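Local coordinates for FdhC (PDB 5KTD), which is probably a CoA-dependent N-acyltransferase of the GNAT family, acting on a dTDP-linked amino sugar, at residues 14-19 and 63-68. Numbering follows the deposited sequence.
Sequences RLVEEN and EYYFII. With QUH ([[(2~{R},3~{S},5~{R})-5-[5-methyl-2,4-bis(oxidanylidene)pyrimidin-1-yl]-3-oxidanyl-oxolan-2-yl]methoxy-oxidanyl-phosphoryl] [(2~{R},3~{R},4~{S},5~{S},6~{R})-6-methyl-3,5-bis(oxidanyl)-4-[[(3~{R})-3-oxidanylbutanoyl]amino]oxan-2-yl] hydrogen phosphate), chain C.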
loop_
_atom_site.group_PDB
_atom_site.type_symbol
_atom_site.label_atom_id
_atom_site.label_comp_id
_atom_site.label_asym_id
_atom_site.label_seq_id
_atom_site.Cartn_x
_atom_site.Cartn_y
_atom_site.Cartn_z
ATOM N N ARG A 14 7.117 6.469 -4.451
ATOM C CA ARG A 14 6.929 7.750 -5.157
ATOM C C ARG A 14 5.709 7.702 -6.036
ATOM O O ARG A 14 5.325 6.633 -6.502
ATOM C CB ARG A 14 8.163 8.139 -5.950
ATOM C CG ARG A 14 8.485 7.256 -7.128
ATOM C CD ARG A 14 8.788 8.129 -8.369
ATOM N NE ARG A 14 9.115 7.250 -9.485
ATOM C CZ ARG A 14 8.237 6.666 -10.297
ATOM N NH1 ARG A 14 6.933 6.847 -10.127
ATOM N NH2 ARG A 14 8.675 5.840 -11.264
ATOM N N LEU A 15 5.100 8.843 -6.242
ATOM C CA LEU A 15 3.841 8.893 -6.975
ATOM C C LEU A 15 3.965 8.344 -8.408
ATOM O O LEU A 15 4.939 8.595 -9.102
ATOM C CB LEU A 15 3.302 10.333 -6.975
ATOM C CG LEU A 15 2.777 10.804 -5.637
ATOM C CD1 LEU A 15 2.525 12.310 -5.581
ATOM C CD2 LEU A 15 1.529 10.032 -5.276
ATOM N N VAL A 16 2.965 7.575 -8.823
ATOM C CA VAL A 16 2.881 7.043 -10.170
ATOM C C VAL A 16 2.866 8.173 -11.238
ATOM O O VAL A 16 2.197 9.200 -11.060
ATOM C CB VAL A 16 1.618 6.134 -10.273
ATOM C CG1 VAL A 16 1.236 5.787 -11.725
ATOM C CG2 VAL A 16 1.863 4.882 -9.412
ATOM N N GLU A 17 3.629 7.968 -12.311
ATOM C CA GLU A 17 3.571 8.849 -13.513
ATOM C C GLU A 17 3.118 8.021 -14.712
ATOM O O GLU A 17 3.178 6.787 -14.678
ATOM C CB GLU A 17 4.948 9.448 -13.815
ATOM C CG GLU A 17 5.616 10.325 -12.750
ATOM C CD GLU A 17 4.844 11.570 -12.335
ATOM O OE1 GLU A 17 5.071 12.069 -11.207
ATOM O OE2 GLU A 17 4.033 12.090 -13.115
ATOM N N GLU A 18 2.756 8.675 -15.817
ATOM C CA GLU A 18 2.381 7.952 -17.063
ATOM C C GLU A 18 3.410 6.943 -17.568
ATOM O O GLU A 18 3.065 5.829 -18.039
ATOM C CB GLU A 18 2.025 8.915 -18.199
ATOM C CG GLU A 18 0.607 9.422 -18.071
ATOM C CD GLU A 18 0.153 10.208 -19.277
ATOM O OE1 GLU A 18 0.521 9.806 -20.414
ATOM O OE2 GLU A 18 -0.586 11.204 -19.063
ATOM N N ASN A 19 4.664 7.312 -17.408
ATOM C CA ASN A 19 5.788 6.502 -17.786
ATOM C C ASN A 19 5.887 5.193 -17.015
ATOM O O ASN A 19 6.603 4.289 -17.462
ATOM C CB ASN A 19 7.085 7.340 -17.637
ATOM C CG ASN A 19 8.341 6.616 -18.164
ATOM O OD1 ASN A 19 9.125 5.970 -17.394
ATOM N ND2 ASN A 19 8.542 6.706 -19.481
ATOM N N GLU A 63 -6.980 10.697 -4.615
ATOM C CA GLU A 63 -6.315 9.396 -4.837
ATOM C C GLU A 63 -4.812 9.598 -4.917
ATOM O O GLU A 63 -4.368 10.607 -5.474
ATOM C CB GLU A 63 -6.825 8.737 -6.133
ATOM C CG GLU A 63 -6.469 7.268 -6.285
ATOM C CD GLU A 63 -7.320 6.565 -7.302
ATOM O OE1 GLU A 63 -6.821 5.756 -8.096
ATOM O OE2 GLU A 63 -8.536 6.817 -7.261
ATOM N N TYR A 64 -4.037 8.684 -4.320
ATOM C CA TYR A 64 -2.615 8.698 -4.383
ATOM C C TYR A 64 -2.141 7.293 -4.627
ATOM O O TYR A 64 -2.470 6.345 -3.882
ATOM C CB TYR A 64 -2.036 9.235 -3.067
ATOM C CG TYR A 64 -2.538 10.627 -2.747
ATOM C CD1 TYR A 64 -2.025 11.737 -3.415
ATOM C CD2 TYR A 64 -3.535 10.830 -1.827
ATOM C CE1 TYR A 64 -2.489 13.021 -3.158
ATOM C CE2 TYR A 64 -4.023 12.127 -1.553
ATOM C CZ TYR A 64 -3.485 13.221 -2.216
ATOM O OH TYR A 64 -3.931 14.527 -1.953
ATOM N N TYR A 65 -1.395 7.162 -5.702
ATOM C CA TYR A 65 -0.982 5.899 -6.261
ATOM C C TYR A 65 0.523 5.950 -6.327
ATOM O O TYR A 65 1.071 6.935 -6.825
ATOM C CB TYR A 65 -1.567 5.788 -7.638
ATOM C CG TYR A 65 -1.500 4.457 -8.342
ATOM C CD1 TYR A 65 -1.185 3.284 -7.687
ATOM C CD2 TYR A 65 -1.829 4.367 -9.705
ATOM C CE1 TYR A 65 -1.188 2.054 -8.376
ATOM C CE2 TYR A 65 -1.785 3.159 -10.378
ATOM C CZ TYR A 65 -1.436 2.003 -9.705
ATOM O OH TYR A 65 -1.418 0.753 -10.367
ATOM N N PHE A 66 1.190 4.920 -5.822
ATOM C CA PHE A 66 2.662 4.920 -5.649
ATOM C C PHE A 66 3.292 3.682 -6.285
ATOM O O PHE A 66 2.748 2.591 -6.165
ATOM C CB PHE A 66 3.039 4.873 -4.179
ATOM C CG PHE A 66 2.581 6.079 -3.384
ATOM C CD1 PHE A 66 1.306 6.147 -2.860
ATOM C CD2 PHE A 66 3.433 7.118 -3.154
ATOM C CE1 PHE A 66 0.872 7.285 -2.150
ATOM C CE2 PHE A 66 3.027 8.249 -2.439
ATOM C CZ PHE A 66 1.751 8.333 -1.924
ATOM N N ILE A 67 4.459 3.895 -6.889
ATOM C CA ILE A 67 5.393 2.825 -7.203
ATOM C C ILE A 67 6.219 2.595 -5.923
ATOM O O ILE A 67 6.613 3.560 -5.288
ATOM C CB ILE A 67 6.390 3.178 -8.327
ATOM C CG1 ILE A 67 5.648 3.503 -9.630
ATOM C CG2 ILE A 67 7.378 2.024 -8.555
ATOM C CD1 ILE A 67 4.634 2.469 -10.074
ATOM N N ILE A 68 6.416 1.322 -5.594
ATOM C CA ILE A 68 7.287 0.886 -4.505
ATOM C C ILE A 68 8.653 0.565 -5.108
ATOM O O ILE A 68 8.740 -0.147 -6.077
ATOM C CB ILE A 68 6.768 -0.351 -3.775
ATOM C CG1 ILE A 68 5.320 -0.150 -3.264
ATOM C CG2 ILE A 68 7.728 -0.669 -2.627
ATOM C CD1 ILE A 68 4.647 -1.422 -2.793
HETATM O O1 QUH C . -4.949 -4.702 -2.287
HETATM C C1 QUH C . -5.976 -4.717 -1.593
HETATM C C2 QUH C . -6.017 -4.435 -0.127
HETATM C C3 QUH C . -4.667 -4.594 0.516
HETATM O O2 QUH C . -4.467 -5.948 0.947
HETATM C C4 QUH C . -4.505 -3.764 1.764
HETATM N N1 QUH C . -7.226 -4.979 -2.130
HETATM C C5 QUH C . -7.461 -5.037 -3.574
HETATM C C6 QUH C . -8.426 -6.176 -3.912
HETATM O O3 QUH C . -7.859 -7.409 -3.415
HETATM C C7 QUH C . -8.582 -6.209 -5.427
HETATM C C8 QUH C . -9.485 -7.336 -5.919
HETATM O O4 QUH C . -9.115 -4.950 -5.893
HETATM C C9 QUH C . -8.144 -3.783 -4.046
HETATM O O5 QUH C . -7.445 -2.608 -3.688
HETATM C C10 QUH C . -8.357 -3.799 -5.523
HETATM O O6 QUH C . -7.089 -3.763 -6.157
HETATM P P1 QUH C . -6.997 -3.406 -7.663
HETATM O O7 QUH C . -7.316 -4.577 -8.606
HETATM O O8 QUH C . -5.564 -2.807 -7.818
HETATM O O9 QUH C . -7.802 -2.079 -8.083
HETATM P P2 QUH C . -9.371 -1.887 -8.379
HETATM O O10 QUH C . -9.967 -0.842 -7.566
HETATM O O11 QUH C . -10.134 -3.200 -8.258
HETATM O O12 QUH C . -9.359 -1.340 -9.855
HETATM C C11 QUH C . -10.422 -0.635 -10.467
HETATM C C12 QUH C . -10.292 -0.935 -11.952
HETATM C C13 QUH C . -10.125 -2.437 -12.236
HETATM O O13 QUH C . -10.781 -2.752 -13.485
HETATM C C14 QUH C . -8.640 -2.647 -12.500
HETATM C C15 QUH C . -8.264 -1.316 -13.116
HETATM O O14 QUH C . -9.138 -0.305 -12.522
HETATM N N2 QUH C . -6.902 -0.853 -12.897
HETATM C C16 QUH C . -6.484 -0.559 -11.628
HETATM C C17 QUH C . -5.192 -0.042 -11.402
HETATM C C18 QUH C . -4.678 0.319 -10.025
HETATM C C19 QUH C . -4.360 0.103 -12.561
HETATM O O15 QUH C . -3.164 0.564 -12.451
HETATM N N3 QUH C . -4.793 -0.193 -13.786
HETATM C C20 QUH C . -6.032 -0.648 -13.955
HETATM O O16 QUH C . -6.373 -0.903 -15.201
#
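V16 lays its CG2 methyl over one face of the Y65 ring, 3.8 Å from the ring centroid, a CH-pi contact displaced toward the rim. Two torsions bring the groups together: the ring leaves the backbone with CG anti to its own N (chi1 -169°), and CG2 of V16 stands anti to its carbonyl carbon. The same methyl also reaches CD1 of I67, so one branch of the valine touches both tyrosine and isoleucine. On the other side of the sheet, L15 repeats the theme: its CD2 rests on a face of the F66 ring, 3.9 Å from the centroid, while that ring packs edge-to-face with F4 at the N terminus.

Between these two layers of side chains the backbones run antiparallel. R14 and I67 form a hydrogen-bonded pair, with R14 N to I67 O at 3.1 Å. The return bond, I67 N to R14 O, measures 2.9 Å. V16 N then reaches Y65 O at 2.8 Å, carrying the pairing one step past the strand end with a nearly straight N-H...O angle of 172°. The R14 side chain bends at chi2 and runs alongside I67, one face of its guanidinium over CB. Its NH1 gives a hydrogen bond of 2.8 Å to L15 O from above the carbonyl plane, and NH2 forms a salt bridge with D20, which together limit rotation of the group.

At the far end of Y65 the hydroxyl donates a 2.7 Å hydrogen bond to O15 of the thymine in QUH, while Y54 of helix 44-59 meets the ring edge-to-face. Edge strand 11-15 thus pairs with strand 64-70 after a helical excursion, the opening of a GNAT fold, and here one tyrosine of that sheet binds the thymine of a bound nucleotide sugar, consistent with a part in recognising the base.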